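Local coordinates for putative sugar phosphate isomerase (Acidithiobacillus ferrooxidans, PDB 3L2H) that probably binds a metal ion in a cupin barrel and is a putative isomerase of sugar phosphates, at the interface of chains A and B. Sequence-based numbering; all coordinates share one arbitrary frame. Chains: chain A/B, Putative sugar phosphate isomerase.

Contacts 1 and 2 are neighbouring stretches of one seam, the centres of their C-alpha atoms about 5 Å apart, and they share A:Asp94, A:Phe95 and B:Leu9. Along the seam, strand 95-98 of chain A pairs with strand 8-9 of chain B. Contact 1 runs from this pairing towards helices 11-16 and 37-41 of chain B, and contact 2 follows the backbone ladder the other way, to A:Gly97 and B:Leu7. The interface is two-fold symmetric, so both contacts recur with the chains exchanged. This reciprocal strand pairing would suit a dimer within the deposited tetramer, although the structure alone does not prove it.

Contact 1: the interface of chains A and B. Residues chain A 73, 93-95; chain B 9-11, 14, 37.
A:Phe95 and B:Leu9 form an antiparallel bridge that joins the cupin domain of chain A to the N-terminal segment of chain B. Two backbone hydrogen bonds close it: A:Phe95 N gives to B:Leu9 O (2.9 Å), and B:Leu9 N gives to A:Phe95 O (2.7 Å).

A side-chain bond continues the pairing. The carboxylate oxygen OD1 of A:Asp94 accepts from B:Ala11 N at 2.8 Å, on its anti side and 20° out of the carboxylate plane. B:Ala11 is the first residue of helix 11-16, so A:Asp94 may serve as a cap lent by the partner chain, and the helix end would probably stabilise its negative charge.

Apolar packing centres on the ring of A:Phe95, which lies along its own strand with CG anti to the backbone N (chi1 176°) and turns one face to chain B. B:Leu37 CB lies over that face, towards the rim, 3.9 Å from the centroid, while its methyl CD1 reaches CG and CD1 of the ring. Ring carbon CD2 meets B:Leu9 CD1 at 3.9 Å, the methyl coming obliquely over the rim on the side of B:Leu37, with the two side chains alongside each other. An alanine in place of A:Phe95 is likely to leave B:Leu37 CB and B:Leu9 CD1 without the ring they both pack on, and a gap beneath them. The end methyl CD1 of B:Ile14 touches A:Phe95 CB (3.9 Å) and A:Gly93 O (3.4 Å), while B:Ala11 CB rests against A:Gly93 CA.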
ATOM      1  N   TYR A  73       2.354  -4.283  26.011  1.00 14.37           N
ATOM      2  CA  TYR A  73       1.978  -3.566  27.218  1.00 15.10           C
ATOM      3  C   TYR A  73       1.711  -4.627  28.284  1.00 14.79           C
ATOM      4  O   TYR A  73       0.905  -5.521  28.078  1.00 14.28           O
ATOM      5  CB  TYR A  73       0.742  -2.707  27.003  1.00 15.33           C
ATOM      6  CG  TYR A  73       0.398  -1.773  28.146  1.00 15.88           C
ATOM      7  CD1 TYR A  73       1.092  -0.610  28.355  1.00 16.50           C
ATOM      8  CD2 TYR A  73      -0.632  -2.054  29.017  1.00 16.57           C
ATOM      9  CE1 TYR A  73       0.777   0.245  29.416  1.00 15.58           C
ATOM     10  CE2 TYR A  73      -0.971  -1.162  30.091  1.00 17.45           C
ATOM     11  CZ  TYR A  73      -0.224  -0.023  30.267  1.00 16.34           C
ATOM     12  OH  TYR A  73      -0.542   0.841  31.305  1.00 16.13           O
ATOM     13  N   GLY A  93       2.388  -2.224  33.523  1.00 14.59           N
ATOM     14  CA  GLY A  93       2.398  -0.842  33.137  1.00 14.64           C
ATOM     15  C   GLY A  93       3.558  -0.472  32.260  1.00 14.30           C
ATOM     16  O   GLY A  93       3.605   0.643  31.729  1.00 14.02           O
ATOM     17  N   ASP A  94       4.481  -1.404  32.077  1.00 14.02           N
ATOM     18  CA  ASP A  94       5.591  -1.182  31.174  1.00 14.38           C
ATOM     19  C   ASP A  94       5.110  -1.356  29.731  1.00 14.60           C
ATOM     20  O   ASP A  94       4.267  -2.227  29.445  1.00 14.82           O
ATOM     21  CB  ASP A  94       6.728  -2.185  31.422  1.00 14.93           C
ATOM     22  CG  ASP A  94       7.471  -1.962  32.742  1.00 15.76           C
ATOM     23  OD1 ASP A  94       7.234  -0.944  33.480  1.00 15.59           O
ATOM     24  OD2 ASP A  94       8.334  -2.851  33.026  1.00 14.93           O
ATOM     25  N   PHE A  95       5.697  -0.568  28.831  1.00 14.12           N
ATOM     26  CA  PHE A  95       5.441  -0.616  27.398  1.00 13.59           C
ATOM     27  C   PHE A  95       6.753  -0.762  26.665  1.00 13.58           C
ATOM     28  O   PHE A  95       7.715  -0.041  26.977  1.00 13.70           O
ATOM     29  CB  PHE A  95       4.802   0.713  26.965  1.00 13.07           C
ATOM     30  CG  PHE A  95       4.561   0.841  25.489  1.00 13.63           C
ATOM     31  CD1 PHE A  95       3.498   0.177  24.890  1.00 13.91           C
ATOM     32  CD2 PHE A  95       5.388   1.604  24.693  1.00 14.17           C
ATOM     33  CE1 PHE A  95       3.264   0.309  23.510  1.00 14.53           C
ATOM     34  CE2 PHE A  95       5.180   1.715  23.313  1.00 14.66           C
ATOM     35  CZ  PHE A  95       4.120   1.094  22.727  1.00 15.16           C
TER
ATOM     36  N   LEU B   9       9.494   1.848  27.795  1.00 13.33           N
ATOM     37  CA  LEU B   9       8.998   2.877  28.708  1.00 14.30           C
ATOM     38  C   LEU B   9       8.487   2.162  29.961  1.00 14.49           C
ATOM     39  O   LEU B   9       7.448   1.473  29.923  1.00 15.35           O
ATOM     40  CB  LEU B   9       7.860   3.703  28.106  1.00 14.14           C
ATOM     41  CG  LEU B   9       8.040   4.311  26.733  1.00 14.71           C
ATOM     42  CD1 LEU B   9       6.698   4.912  26.207  1.00 14.35           C
ATOM     43  CD2 LEU B   9       9.229   5.342  26.678  1.00 14.43           C
ATOM     44  N   THR B  10       9.184   2.304  31.083  1.00 13.57           N
ATOM     45  CA  THR B  10       8.667   1.697  32.285  1.00 14.25           C
ATOM     46  C   THR B  10       7.385   2.443  32.723  1.00 14.65           C
ATOM     47  O   THR B  10       7.120   3.591  32.354  1.00 14.09           O
ATOM     48  CB  THR B  10       9.694   1.733  33.430  1.00 14.21           C
ATOM     49  OG1 THR B  10       9.959   3.100  33.764  1.00 13.64           O
ATOM     50  CG2 THR B  10      11.010   0.999  33.042  1.00 14.41           C
ATOM     51  N   ALA B  11       6.599   1.755  33.532  1.00 15.33           N
ATOM     52  CA  ALA B  11       5.437   2.324  34.191  1.00 14.85           C
ATOM     53  C   ALA B  11       5.768   3.628  34.884  1.00 14.95           C
ATOM     54  O   ALA B  11       4.950   4.558  34.898  1.00 14.07           O
ATOM     55  CB  ALA B  11       4.931   1.325  35.226  1.00 14.32           C
ATOM     56  N   ILE B  14       6.242   6.281  32.334  1.00 15.50           N
ATOM     57  CA  ILE B  14       4.925   6.664  31.835  1.00 15.08           C
ATOM     58  C   ILE B  14       4.189   7.567  32.844  1.00 15.62           C
ATOM     59  O   ILE B  14       3.615   8.572  32.445  1.00 15.45           O
ATOM     60  CB  ILE B  14       4.084   5.444  31.407  1.00 15.01           C
ATOM     61  CG1 ILE B  14       4.748   4.760  30.213  1.00 14.79           C
ATOM     62  CG2 ILE B  14       2.667   5.880  31.037  1.00 14.30           C
ATOM     63  CD1 ILE B  14       4.156   3.359  29.825  1.00 13.83           C
ATOM     64  N   LEU B  37       2.449   6.734  23.592  1.00 15.35           N
ATOM     65  CA  LEU B  37       3.470   5.728  23.860  1.00 15.17           C
ATOM     66  C   LEU B  37       4.165   5.357  22.555  1.00 16.22           C
ATOM     67  O   LEU B  37       5.392   5.216  22.530  1.00 15.51           O
ATOM     68  CB  LEU B  37       2.856   4.503  24.513  1.00 14.89           C
ATOM     69  CG  LEU B  37       2.019   4.710  25.765  1.00 14.49           C
ATOM     70  CD1 LEU B  37       1.590   3.377  26.388  1.00 13.75           C
ATOM     71  CD2 LEU B  37       2.787   5.541  26.797  1.00 15.79           C
TER

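Contact 2: the interface of chains A and B. Residues chain A 94-97; chain B 7-9.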
ATOM      1  N   ASP A  94       4.481  -1.404  32.077  1.00 14.02           N
ATOM      2  CA  ASP A  94       5.591  -1.182  31.174  1.00 14.38           C
ATOM      3  C   ASP A  94       5.110  -1.356  29.731  1.00 14.60           C
ATOM      4  O   ASP A  94       4.267  -2.227  29.445  1.00 14.82           O
ATOM      5  CB  ASP A  94       6.728  -2.185  31.422  1.00 14.93           C
ATOM      6  CG  ASP A  94       7.471  -1.962  32.742  1.00 15.76           C
ATOM      7  OD1 ASP A  94       7.234  -0.944  33.480  1.00 15.59           O
ATOM      8  OD2 ASP A  94       8.334  -2.851  33.026  1.00 14.93           O
ATOM      9  N   PHE A  95       5.697  -0.568  28.831  1.00 14.12           N
ATOM     10  CA  PHE A  95       5.441  -0.616  27.398  1.00 13.59           C
ATOM     11  C   PHE A  95       6.753  -0.762  26.665  1.00 13.58           C
ATOM     12  O   PHE A  95       7.715  -0.041  26.977  1.00 13.70           O
ATOM     13  CB  PHE A  95       4.802   0.713  26.965  1.00 13.07           C
ATOM     14  CG  PHE A  95       4.561   0.841  25.489  1.00 13.63           C
ATOM     15  CD1 PHE A  95       3.498   0.177  24.890  1.00 13.91           C
ATOM     16  CD2 PHE A  95       5.388   1.604  24.693  1.00 14.17           C
ATOM     17  CE1 PHE A  95       3.264   0.309  23.510  1.00 14.53           C
ATOM     18  CE2 PHE A  95       5.180   1.715  23.313  1.00 14.66           C
ATOM     19  CZ  PHE A  95       4.120   1.094  22.727  1.00 15.16           C
ATOM     20  N   VAL A  96       6.776  -1.608  25.646  1.00 14.78           N
ATOM     21  CA  VAL A  96       7.916  -1.715  24.735  1.00 14.83           C
ATOM     22  C   VAL A  96       7.363  -1.674  23.294  1.00 15.36           C
ATOM     23  O   VAL A  96       6.355  -2.368  22.955  1.00 15.14           O
ATOM     24  CB  VAL A  96       8.773  -2.965  25.003  1.00 15.75           C
ATOM     25  CG1 VAL A  96       7.994  -4.212  24.725  1.00 16.79           C
ATOM     26  CG2 VAL A  96      10.050  -2.947  24.170  1.00 14.53           C
ATOM     27  N   GLY A  97       7.987  -0.850  22.467  1.00 15.84           N
ATOM     28  CA  GLY A  97       7.634  -0.776  21.048  1.00 16.07           C
ATOM     29  C   GLY A  97       8.782  -1.070  20.122  1.00 17.27           C
ATOM     30  O   GLY A  97       9.933  -0.710  20.410  1.00 16.50           O
TER
ATOM     31  N   LEU B   7      13.425   2.047  23.604  1.00 15.64           N
ATOM     32  CA  LEU B   7      12.236   1.382  23.100  1.00 16.00           C
ATOM     33  C   LEU B   7      11.340   0.906  24.238  1.00 16.07           C
ATOM     34  O   LEU B   7      10.194   0.571  24.004  1.00 15.98           O
ATOM     35  CB  LEU B   7      12.603   0.177  22.239  1.00 15.87           C
ATOM     36  CG  LEU B   7      13.424   0.379  21.005  1.00 15.88           C
ATOM     37  CD1 LEU B   7      13.649  -1.005  20.292  1.00 15.70           C
ATOM     38  CD2 LEU B   7      12.732   1.366  20.130  1.00 15.95           C
ATOM     39  N   LEU B   8      11.878   0.899  25.462  1.00 15.88           N
ATOM     40  CA  LEU B   8      11.148   0.500  26.654  1.00 14.93           C
ATOM     41  C   LEU B   8      10.773   1.744  27.442  1.00 14.71           C
ATOM     42  O   LEU B   8      11.630   2.613  27.682  1.00 14.61           O
ATOM     43  CB  LEU B   8      12.008  -0.429  27.558  1.00 15.71           C
ATOM     44  CG  LEU B   8      11.474  -0.792  28.965  1.00 15.12           C
ATOM     45  CD1 LEU B   8      10.176  -1.637  28.901  1.00 15.00           C
ATOM     46  CD2 LEU B   8      12.564  -1.494  29.816  1.00 16.42           C
ATOM     47  N   LEU B   9       9.494   1.848  27.795  1.00 13.33           N
ATOM     48  CA  LEU B   9       8.998   2.877  28.708  1.00 14.30           C
ATOM     49  C   LEU B   9       8.487   2.162  29.961  1.00 14.49           C
ATOM     50  O   LEU B   9       7.448   1.473  29.923  1.00 15.35           O
ATOM     51  CB  LEU B   9       7.860   3.703  28.106  1.00 14.14           C
ATOM     52  CG  LEU B   9       8.040   4.311  26.733  1.00 14.71           C
ATOM     53  CD1 LEU B   9       6.698   4.912  26.207  1.00 14.35           C
ATOM     54  CD2 LEU B   9       9.229   5.342  26.678  1.00 14.43           C
TER
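A:Phe95 offers two flat groups to chain B: the ring, whose rim B:Leu9 overlaps obliquely, and the peptide carbonyl. The carbonyl carries a leucine on one face: methyl CD1 of B:Leu8 sits above the peptide plane, 3.5 Å from A:Phe95 O. B:Leu8 reaches this position with CG anti to the backbone N (chi1 171°), which lays the side chain back over the strand of chain A. The same oxygen is thus bonded by the amide of B:Leu9 and covered by the side chain of B:Leu8.

The carbonyl of A:Gly97 is met differently, at its oxygen end. B:Leu7 bends round it, with CB 3.4 Å and methyl CD2 3.5 Å from A:Gly97 O, so that aliphatic carbon packs against the oxygen.

Beyond the A:Phe95 and B:Leu9 pair, the backbone ladder gains a further rung. A:Gly97 N donates to B:Leu7 O at 3.0 Å. Methyl CG2 of A:Val96, the residue before A:Gly97, packs against the same acceptor, 3.5 Å from B:Leu7 O.

A:Val96 and B:Leu8 form the second antiparallel bridge, and their side chains project from the face of the ladder opposite to A:Phe95 and B:Leu9. Strand 95-98 belongs to the cupin domain of chain A, and strand 8-9 of chain B, which follows the 3-10 helix at the N-terminus, is laid along it as an added edge, extending the sheet across the subunit boundary.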